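Local structure of lipid-transfer protein (Thermomonospora curvata, 6OK1) at residues A156-Y159 with M160-G164; T58-E61 with I62-A65; G282-P285 with S286-G289. The protein belongs to the lipid-transfer proteins of the thiolase superfamily, with N-terminal and C-terminal thiolase-type domains, though its precise function is not established. All coordinates share one frame; numbering follows the deposited sequence. Where two conformers were deposited one is given.

How the contacts relate
From the N terminus, contact 2 comes first. It ends the loop that follows strand 50-54 and starts helix 61-68. Contact 1 comes next, over the last turns of helix 148-163, where the chain leaves the helix. Contact 3 is last and turns the loop between helix 268-281 and strand 290-292. The three are local and follow in series; none nests within or crosses another. Contacts 1 and 2 belong to the N-terminal thiolase domain, contact 3 to the C-terminal one. Contact 2 lies across the chain's centre from both others. The centres of contacts 1 and 2 are about 43 Å apart, those of contacts 1 and 3 about 28 Å.

Contact 1: residues A156-Y159 with M160-G164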
loop_
_atom_site.group_PDB
_atom_site.type_symbol
_atom_site.label_atom_id
_atom_site.label_comp_id
_atom_site.label_asym_id
_atom_site.label_seq_id
_atom_site.Cartn_x
_atom_site.Cartn_y
_atom_site.Cartn_z
ATOM N N ALA A 156 -16.397 6.241 22.414
ATOM C CA ALA A 156 -16.521 7.363 23.343
ATOM C C ALA A 156 -17.631 7.123 24.366
ATOM O O ALA A 156 -17.470 7.419 25.559
ATOM C CB ALA A 156 -16.780 8.639 22.542
ATOM N N ARG A 157 -18.759 6.569 23.926
ATOM C CA ARG A 157 -19.870 6.345 24.850
ATOM C C ARG A 157 -19.470 5.383 25.949
ATOM O O ARG A 157 -19.874 5.549 27.102
ATOM C CB ARG A 157 -21.093 5.798 24.113
ATOM C CG ARG A 157 -22.319 5.562 25.010
ATOM C CD ARG A 157 -22.891 6.895 25.567
ATOM N NE ARG A 157 -23.979 6.706 26.537
ATOM C CZ ARG A 157 -23.820 6.404 27.828
ATOM N NH1 ARG A 157 -22.606 6.235 28.358
ATOM N NH2 ARG A 157 -24.899 6.262 28.606
ATOM N N ARG A 158 -18.700 4.350 25.605
ATOM C CA ARG A 158 -18.261 3.393 26.616
ATOM C C ARG A 158 -17.214 4.005 27.543
ATOM O O ARG A 158 -17.187 3.714 28.749
ATOM C CB ARG A 158 -17.722 2.134 25.936
ATOM C CG ARG A 158 -17.341 1.019 26.938
ATOM C CD ARG A 158 -18.566 0.312 27.505
ATOM N NE ARG A 158 -18.173 -0.525 28.650
ATOM C CZ ARG A 158 -18.972 -1.399 29.247
ATOM N NH1 ARG A 158 -20.210 -1.595 28.805
ATOM N NH2 ARG A 158 -18.523 -2.096 30.293
ATOM N N TYR A 159 -16.351 4.865 27.008
ATOM C CA TYR A 159 -15.365 5.545 27.849
ATOM C C TYR A 159 -16.061 6.451 28.870
ATOM O O TYR A 159 -15.659 6.513 30.047
ATOM C CB TYR A 159 -14.405 6.334 26.957
ATOM C CG TYR A 159 -13.301 7.053 27.705
ATOM C CD1 TYR A 159 -13.520 8.303 28.246
ATOM C CD2 TYR A 159 -12.047 6.492 27.849
ATOM C CE1 TYR A 159 -12.531 8.963 28.943
ATOM C CE2 TYR A 159 -11.044 7.147 28.550
ATOM C CZ TYR A 159 -11.299 8.386 29.099
ATOM O OH TYR A 159 -10.330 9.094 29.795
ATOM N N MET A 160 -17.125 7.133 28.445
ATOM C CA MET A 160 -17.927 7.935 29.377
ATOM C C MET A 160 -18.526 7.067 30.464
ATOM O O MET A 160 -18.542 7.444 31.643
ATOM C CB MET A 160 -19.053 8.631 28.632
ATOM C CG MET A 160 -18.605 9.705 27.666
ATOM S SD MET A 160 -19.921 10.263 26.563
ATOM C CE MET A 160 -21.035 11.096 27.689
ATOM N N HIS A 161 -19.072 5.921 30.074
ATOM C CA HIS A 161 -19.666 4.996 31.040
ATOM C C HIS A 161 -18.650 4.543 32.078
ATOM O O HIS A 161 -18.921 4.537 33.286
ATOM C CB HIS A 161 -20.224 3.786 30.288
ATOM C CG HIS A 161 -20.657 2.671 31.177
ATOM N ND1 HIS A 161 -21.871 2.672 31.826
ATOM C CD2 HIS A 161 -20.048 1.512 31.513
ATOM C CE1 HIS A 161 -21.981 1.569 32.546
ATOM N NE2 HIS A 161 -20.889 0.847 32.374
ATOM N N GLU A 162 -17.475 4.119 31.627
ATOM C CA GLU A 162 -16.535 3.521 32.562
ATOM C C GLU A 162 -15.861 4.555 33.448
ATOM O O GLU A 162 -15.560 4.254 34.610
ATOM C CB GLU A 162 -15.490 2.708 31.803
ATOM C CG GLU A 162 -16.141 1.574 31.052
ATOM C CD GLU A 162 -15.166 0.666 30.342
ATOM O OE1 GLU A 162 -13.949 0.949 30.338
ATOM O OE2 GLU A 162 -15.635 -0.343 29.790
ATOM N N TYR A 163 -15.653 5.766 32.956
ATOM C CA TYR A 163 -14.809 6.720 33.666
ATOM C C TYR A 163 -15.512 8.008 34.069
ATOM O O TYR A 163 -14.892 8.860 34.719
ATOM C CB TYR A 163 -13.595 7.050 32.793
ATOM C CG TYR A 163 -12.704 5.867 32.540
ATOM C CD1 TYR A 163 -12.262 5.070 33.594
ATOM C CD2 TYR A 163 -12.308 5.520 31.247
ATOM C CE1 TYR A 163 -11.459 3.995 33.381
ATOM C CE2 TYR A 163 -11.476 4.432 31.028
ATOM C CZ TYR A 163 -11.052 3.678 32.098
ATOM O OH TYR A 163 -10.235 2.593 31.903
ATOM N N GLY A 164 -16.766 8.183 33.684
ATOM C CA GLY A 164 -17.507 9.364 34.055
ATOM C C GLY A 164 -17.097 10.619 33.328
ATOM O O GLY A 164 -17.429 11.716 33.773
HETATM O O HOH W 1 -23.445 5.169 31.053
HETATM O O HOH W 2 -15.507 -2.351 31.734
#
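Y159 and Y163 sit one turn apart on the same helix and form an edge-to-face pair. Y163 turns its edge to the face of Y159, with the planes at 66°. Y159 can be followed outward. Its CB only passes the backbone of the next residue, M160. CG is 4.0 Å from Y163 CD2. CD2 and CE2 come closer; CE2 is 3.4 Å from the same Y163 CD2, which stands over the ring but towards its rim. CZ is still within 3.7 Å of Y163 CD2. The tip OH hydrogen-bonds E306. L302 and P303 of helix 301-307 also touch this buried ring.

R158 and E162 make a second pair, with the same spacing. In the E162 conformer described, R158 NE donates to E162 OE2 at 2.8 Å, nearly straight at 174°, as part of a salt bridge. The R158 chain bends at chi2 (75°), which brings its guanidinium back to E162. OE2 lies in the guanidinium plane of R158; it is met on the anti side of the E162 carboxylate, tilted out of that group's plane. The two flat groups stand almost perpendicular. E162 OE1 hydrogen-bonds T265. H161 CD2 covers one face of the R158 guanidinium, 3.8 Å from R158 CZ. R158 NH1 reaches the backbone of a different protein in the assembly. R157 NE hydrogen-bonds an aromatic side chain of that protein's chain, while water 1 joins R157 NH1 to H161 ND1.

Backbone bonds such as M160 N to A156 O accompany these pairs. Such i to i+4 pairing is typical of an alpha-helix, here closing at G164, a glycine with positive phi.

Contact 2: residues T58-E61 with I62-A65; sequences TSSE and IHVA
S60 and the H63 ring meet at the start of helix 61-68. S60 OG approaches the imidazole obliquely and comes within 3.0 Å of H63 CD2. One face of the ring is covered by I62, whose CG1 stands 4.3 Å above the plane, over the centre of the H63 ring. L27 of helix 26-40 and D133 of the second subunit also touch H63. The carboxylate of E61, the other flat group, finds its partners elsewhere: it forms a salt bridge with R78, and Y81 of the second subunit adds a weak hydrogen bond.

S60 OG is also close to I62, at 3.1 Å from I62 CG1. The hydroxyl touches both side chains. It lies between the backbone N and the carbonyl carbon of its own residue, at chi1 80°, and this brings it beside the first amides of the helix. There it accepts a weak bond from H63 N, with S60 OG 3.4 Å away and the angle at hydrogen 157°. This is an N-cap: the serine stands just before the helix and its side chain accepts, weakly, from an N-H of the first turn, which also leans on S60 O. I62 N donates to the hydroxyl of Y81 of the second subunit.

The S60 carbonyl begins the regular ladder. V64 N donates to S60 O at 3.0 Å and 173°, and H63 N adds its weak bond to the same oxygen. One step on, A65 N donates to E61 O at 2.9 Å. Toward helix 26-40, V64 CG2 packs 3.7 Å from S59 O, and both S59 and V64 rest on L27. The side chain of A65 is about 7 Å from the bound sodium ion.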
loop_
_atom_site.group_PDB
_atom_site.type_symbol
_atom_site.label_atom_id
_atom_site.label_comp_id
_atom_site.label_asym_id
_atom_site.label_seq_id
_atom_site.Cartn_x
_atom_site.Cartn_y
_atom_site.Cartn_z
ATOM N N THR A 58 -3.106 8.624 -4.419
ATOM C CA THR A 58 -3.230 8.354 -5.847
ATOM C C THR A 58 -2.040 8.861 -6.651
ATOM O O THR A 58 -1.946 8.558 -7.844
ATOM C CB THR A 58 -4.520 9.021 -6.402
ATOM O OG1 THR A 58 -4.407 10.433 -6.282
ATOM C CG2 THR A 58 -5.779 8.537 -5.643
ATOM N N SER A 59 -1.175 9.677 -6.055
ATOM C CA SER A 59 0.008 10.190 -6.733
ATOM C C SER A 59 1.150 9.231 -6.456
ATOM O O SER A 59 1.930 9.421 -5.531
ATOM C CB SER A 59 0.330 11.592 -6.241
ATOM O OG SER A 59 -0.794 12.435 -6.433
ATOM N N SER A 60 1.252 8.190 -7.277
ATOM C CA SER A 60 2.249 7.163 -7.029
ATOM C C SER A 60 3.666 7.741 -7.039
ATOM O O SER A 60 3.952 8.780 -7.646
ATOM C CB SER A 60 2.118 6.051 -8.068
ATOM O OG SER A 60 2.737 6.463 -9.257
ATOM N N GLU A 61 4.579 6.985 -6.412
ATOM C CA GLU A 61 5.972 7.382 -6.327
ATOM C C GLU A 61 6.533 7.691 -7.707
ATOM O O GLU A 61 7.282 8.654 -7.874
ATOM C CB GLU A 61 6.799 6.269 -5.659
ATOM C CG GLU A 61 6.276 5.870 -4.266
ATOM C CD GLU A 61 5.346 4.692 -4.280
ATOM O OE1 GLU A 61 4.527 4.575 -5.223
ATOM O OE2 GLU A 61 5.439 3.872 -3.343
ATOM N N ILE A 62 6.161 6.896 -8.715
ATOM C CA ILE A 62 6.750 7.126 -10.036
ATOM C C ILE A 62 6.208 8.399 -10.669
ATOM O O ILE A 62 6.922 9.071 -11.422
ATOM C CB ILE A 62 6.534 5.928 -10.967
ATOM C CG1 ILE A 62 5.048 5.588 -11.125
ATOM C CG2 ILE A 62 7.356 4.730 -10.459
ATOM C CD1 ILE A 62 4.795 4.540 -12.229
ATOM N N HIS A 63 4.952 8.740 -10.403
ATOM C CA HIS A 63 4.398 9.962 -10.976
ATOM C C HIS A 63 4.980 11.188 -10.299
ATOM O O HIS A 63 5.337 12.167 -10.965
ATOM C CB HIS A 63 2.876 9.940 -10.866
ATOM C CG HIS A 63 2.252 8.923 -11.764
ATOM N ND1 HIS A 63 2.518 8.887 -13.119
ATOM C CD2 HIS A 63 1.436 7.875 -11.511
ATOM C CE1 HIS A 63 1.867 7.872 -13.663
ATOM N NE2 HIS A 63 1.196 7.246 -12.710
ATOM N N VAL A 64 5.143 11.136 -8.979
ATOM C CA VAL A 64 5.847 12.213 -8.285
ATOM C C VAL A 64 7.277 12.332 -8.810
ATOM O O VAL A 64 7.781 13.440 -9.065
ATOM C CB VAL A 64 5.802 11.978 -6.757
ATOM C CG1 VAL A 64 6.679 12.980 -6.010
ATOM C CG2 VAL A 64 4.356 12.090 -6.273
ATOM N N ALA A 65 7.957 11.204 -8.977
ATOM C CA ALA A 65 9.369 11.275 -9.321
ATOM C C ALA A 65 9.575 11.839 -10.726
ATOM O O ALA A 65 10.488 12.635 -10.936
ATOM C CB ALA A 65 10.019 9.908 -9.188
#

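Contact 3: residues G282-P285 with S286-G289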
loop_
_atom_site.group_PDB
_atom_site.type_symbol
_atom_site.label_atom_id
_atom_site.label_comp_id
_atom_site.label_asym_id
_atom_site.label_seq_id
_atom_site.Cartn_x
_atom_site.Cartn_y
_atom_site.Cartn_z
ATOM N N GLY A 282 15.030 5.707 24.937
ATOM C CA GLY A 282 15.534 5.800 26.301
ATOM C C GLY A 282 14.851 6.851 27.142
ATOM O O GLY A 282 15.404 7.275 28.156
ATOM N N LEU A 283 13.648 7.275 26.758
ATOM C CA LEU A 283 12.925 8.331 27.436
ATOM C C LEU A 283 11.723 7.757 28.168
ATOM O O LEU A 283 11.275 6.631 27.916
ATOM C CB LEU A 283 12.451 9.411 26.456
ATOM C CG LEU A 283 13.539 10.086 25.625
ATOM C CD1 LEU A 283 12.948 11.055 24.638
ATOM C CD2 LEU A 283 14.538 10.844 26.521
ATOM N N ASN A 284 11.246 8.548 29.107
ATOM C CA ASN A 284 10.011 8.357 29.842
ATOM C C ASN A 284 9.012 9.434 29.473
ATOM O O ASN A 284 9.368 10.462 28.886
ATOM C CB ASN A 284 10.274 8.417 31.357
ATOM C CG ASN A 284 11.168 7.316 31.832
ATOM O OD1 ASN A 284 11.075 6.198 31.346
ATOM N ND2 ASN A 284 12.039 7.617 32.795
ATOM N N PRO A 285 7.745 9.249 29.824
ATOM C CA PRO A 285 6.779 10.335 29.591
ATOM C C PRO A 285 7.245 11.675 30.158
ATOM O O PRO A 285 7.045 12.725 29.527
ATOM C CB PRO A 285 5.510 9.815 30.284
ATOM C CG PRO A 285 5.620 8.300 30.216
ATOM C CD PRO A 285 7.109 8.000 30.285
ATOM N N SER A 286 7.875 11.671 31.339
ATOM C CA SER A 286 8.309 12.925 31.945
ATOM C C SER A 286 9.311 13.674 31.075
ATOM O O SER A 286 9.512 14.875 31.267
ATOM C CB SER A 286 8.943 12.651 33.317
ATOM O OG SER A 286 10.102 11.868 33.143
ATOM N N ASP A 287 9.971 12.989 30.142
ATOM C CA ASP A 287 10.927 13.647 29.270
ATOM C C ASP A 287 10.284 14.309 28.067
ATOM O O ASP A 287 10.983 15.001 27.324
ATOM C CB ASP A 287 11.963 12.638 28.786
ATOM C CG ASP A 287 12.726 12.004 29.922
ATOM O OD1 ASP A 287 13.239 12.740 30.794
ATOM O OD2 ASP A 287 12.801 10.767 29.958
ATOM N N ILE A 288 8.998 14.083 27.832
ATOM C CA ILE A 288 8.305 14.633 26.677
ATOM C C ILE A 288 7.814 16.034 27.013
ATOM O O ILE A 288 7.057 16.219 27.972
ATOM C CB ILE A 288 7.129 13.734 26.275
ATOM C CG1 ILE A 288 7.624 12.301 26.030
ATOM C CG2 ILE A 288 6.397 14.312 25.074
ATOM C CD1 ILE A 288 8.660 12.145 24.905
ATOM N N GLY A 289 8.204 17.011 26.191
ATOM C CA GLY A 289 7.926 18.408 26.465
ATOM C C GLY A 289 6.769 18.973 25.663
ATOM O O GLY A 289 6.328 20.094 25.907
#
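D287 reaches back along the chain to N284, and this is the tight part of the turn. D287 OD2 accepts the backbone N-H of N284 at 2.8 Å, almost straight at 173°. The oxygen is met on its anti side, somewhat out of the carboxylate plane. In return D287 N donates to N284 O at 2.9 Å, from above the carbonyl plane rather than on a lone pair. The two bonds tie the same pair of residues in both directions. With CG beside its own backbone N (chi1 -60°), D287 can hold its carboxylate against the N284 amide. The L283 side chain passes across it at a slant: L283 CB is 3.8 Å from D287 OD2, and L283 CD2 is 3.9 Å from D287 CB.

One residue further, I288 N bonds P285 O at 2.9 Å. This is again a three-residue step, as expected of the short 3-10 segment that P285 helps to start.

The solvent side is looser. N284 and S286 are both exposed, and they touch only loosely: S286 OG is 3.9 Å from N284 CB. The apolar side is not close either, since L283 CD1 and I288 CD1 are 4.4 Å apart, yet I288 is buried by neighbours.

R330 hydrogen-bonds the carbonyl of I288, and F310 and L331 close round the I288 side chain. P285 and I288 pack on Y278 of helix 268-281. L283 and I288 both touch I386 of strand 382-388, while G289 pairs by backbone bonds with N371 as the chain enters strand 290-292, the outermost strand of the sheet within this chain.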